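Local coordinates for rhamnose ABC transporter, periplasmic rhamnose-binding protein (Kribbella flavida, PDB 4KVF) that probably binds a carbohydrate, likely rhamnose, outside the cell membrane as the solute-binding component of an ABC transporter, at residues G285-Y290 and E306-G311. Residues are numbered along the deposited sequence; the frame is centred on the assembly and turned at random.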
loop_
_atom_site.group_PDB
_atom_site.type_symbol
_atom_site.label_atom_id
_atom_site.label_comp_id
_atom_site.label_asym_id
_atom_site.label_seq_id
_atom_site.Cartn_x
_atom_site.Cartn_y
_atom_site.Cartn_z
ATOM N N GLY A 285 -4.607 8.053 -3.468
ATOM C CA GLY A 285 -5.836 8.769 -3.752
ATOM C C GLY A 285 -5.648 9.782 -4.862
ATOM O O GLY A 285 -6.522 9.983 -5.707
ATOM N N TYR A 286 -4.492 10.442 -4.846
ATOM C CA TYR A 286 -4.140 11.428 -5.872
ATOM C C TYR A 286 -4.049 10.754 -7.243
ATOM O O TYR A 286 -4.642 11.217 -8.222
ATOM C CB TYR A 286 -2.822 12.111 -5.474
ATOM C CG TYR A 286 -2.350 13.226 -6.370
ATOM C CD1 TYR A 286 -1.733 12.949 -7.586
ATOM C CD2 TYR A 286 -2.476 14.551 -5.982
ATOM C CE1 TYR A 286 -1.277 13.975 -8.402
ATOM C CE2 TYR A 286 -2.030 15.581 -6.799
ATOM C CZ TYR A 286 -1.426 15.280 -8.004
ATOM O OH TYR A 286 -0.974 16.301 -8.819
ATOM N N LEU A 287 -3.318 9.647 -7.322
ATOM C CA LEU A 287 -3.203 8.931 -8.574
ATOM C C LEU A 287 -4.561 8.420 -9.047
ATOM O O LEU A 287 -4.863 8.481 -10.231
ATOM C CB LEU A 287 -2.197 7.778 -8.448
ATOM C CG LEU A 287 -2.024 6.878 -9.676
ATOM C CD1 LEU A 287 -1.719 7.691 -10.935
ATOM C CD2 LEU A 287 -0.918 5.850 -9.427
ATOM N N ALA A 288 -5.381 7.930 -8.120
ATOM C CA ALA A 288 -6.697 7.410 -8.491
ATOM C C ALA A 288 -7.563 8.476 -9.177
ATOM O O ALA A 288 -8.251 8.182 -10.158
ATOM C CB ALA A 288 -7.417 6.830 -7.271
ATOM N N ALA A 289 -7.515 9.711 -8.676
ATOM C CA ALA A 289 -8.285 10.795 -9.286
ATOM C C ALA A 289 -7.839 11.072 -10.723
ATOM O O ALA A 289 -8.660 11.239 -11.627
ATOM C CB ALA A 289 -8.189 12.056 -8.448
ATOM N N TYR A 290 -6.532 11.114 -10.958
ATOM C CA TYR A 290 -6.052 11.362 -12.314
ATOM C C TYR A 290 -6.371 10.212 -13.263
ATOM O O TYR A 290 -6.692 10.436 -14.423
ATOM C CB TYR A 290 -4.548 11.705 -12.326
ATOM C CG TYR A 290 -4.285 13.172 -12.058
ATOM C CD1 TYR A 290 -4.312 14.102 -13.094
ATOM C CD2 TYR A 290 -4.018 13.633 -10.773
ATOM C CE1 TYR A 290 -4.085 15.453 -12.854
ATOM C CE2 TYR A 290 -3.797 14.987 -10.528
ATOM C CZ TYR A 290 -3.827 15.888 -11.573
ATOM O OH TYR A 290 -3.606 17.228 -11.328
ATOM N N GLU A 306 -1.127 1.716 -22.317
ATOM C CA GLU A 306 -1.623 3.079 -22.450
ATOM C C GLU A 306 -0.931 3.969 -21.422
ATOM O O GLU A 306 -0.633 3.527 -20.311
ATOM C CB GLU A 306 -3.142 3.117 -22.233
ATOM C CG GLU A 306 -3.926 2.501 -23.379
ATOM C CD GLU A 306 -5.418 2.565 -23.155
ATOM O OE1 GLU A 306 -5.827 2.729 -21.986
ATOM O OE2 GLU A 306 -6.177 2.461 -24.145
ATOM N N LYS A 307 -0.669 5.216 -21.800
ATOM C CA LYS A 307 0.035 6.149 -20.920
ATOM C C LYS A 307 -0.824 7.361 -20.613
ATOM O O LYS A 307 -1.610 7.796 -21.452
ATOM C CB LYS A 307 1.361 6.608 -21.549
ATOM C CG LYS A 307 2.378 5.492 -21.810
ATOM C CD LYS A 307 3.715 6.008 -22.373
ATOM C CE LYS A 307 3.593 6.396 -23.846
ATOM N NZ LYS A 307 4.913 6.736 -24.464
ATOM N N PHE A 308 -0.666 7.911 -19.410
ATOM C CA PHE A 308 -1.331 9.162 -19.068
ATOM C C PHE A 308 -0.529 9.934 -18.041
ATOM O O PHE A 308 0.362 9.387 -17.399
ATOM C CB PHE A 308 -2.753 8.919 -18.559
ATOM C CG PHE A 308 -2.812 8.231 -17.225
ATOM C CD1 PHE A 308 -2.569 6.874 -17.122
ATOM C CD2 PHE A 308 -3.110 8.948 -16.064
ATOM C CE1 PHE A 308 -2.629 6.234 -15.882
ATOM C CE2 PHE A 308 -3.156 8.321 -14.829
ATOM C CZ PHE A 308 -2.914 6.956 -14.739
ATOM N N LYS A 309 -0.846 11.219 -17.918
ATOM C CA LYS A 309 -0.170 12.103 -16.983
ATOM C C LYS A 309 -0.984 12.159 -15.705
ATOM O O LYS A 309 -2.212 12.229 -15.749
ATOM C CB LYS A 309 -0.060 13.515 -17.573
ATOM C CG LYS A 309 0.742 13.617 -18.853
ATOM C CD LYS A 309 2.160 13.109 -18.660
ATOM C CE LYS A 309 3.076 13.618 -19.764
ATOM N NZ LYS A 309 2.447 13.493 -21.108
ATOM N N ALA A 310 -0.297 12.116 -14.567
ATOM C CA ALA A 310 -0.963 12.198 -13.269
ATOM C C ALA A 310 -0.379 13.299 -12.403
ATOM O O ALA A 310 0.111 13.039 -11.311
ATOM C CB ALA A 310 -0.887 10.852 -12.542
ATOM N N GLY A 311 -0.439 14.533 -12.894
ATOM C CA GLY A 311 0.017 15.681 -12.132
ATOM C C GLY A 311 1.439 15.545 -11.618
ATOM O O GLY A 311 2.353 15.184 -12.366
#
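Y290 of helix 281-296 lies flat against the A310-G311 peptide, just after strand 307-309. Its CB sits 3.8 Å from A310 CB, and its CG meets A310 CA at 3.7 Å. CD1 lies near A310 CA and K309 O, and CD2 near A310 C. Further out, Y290 CE1 is 3.8 Å from G311 N, which stands over the middle of the ring face. CE2 and CZ also lie near G311 N and CA. G311 CA makes a CH-pi contact with the same face, 4.2 Å from the Y290 ring centroid. At the tip, Y290 OH is hydrogen-bonded to E67 OE1 of helix 52-67. One turn earlier, Y286 has CG anti to its backbone N (chi1 -176°), and its ring edge reaches the same peptide: Y286 CE1 is 3.4 Å from A310 O, near the ring plane. K312 makes a cation-pi contact with this ring. L287 CD1 touches A310 CB at 3.6 Å and also meets F308 CZ. An alanine in place of Y290 would probably open a gap under the A310-G311 peptide and leave E67 without this hydroxyl partner. Between the two segments the contact is apolar and aromatic; the polar tie comes just beyond, where K312 N of the 307-309/315-317 hairpin is hydrogen-bonded to Y286 OH.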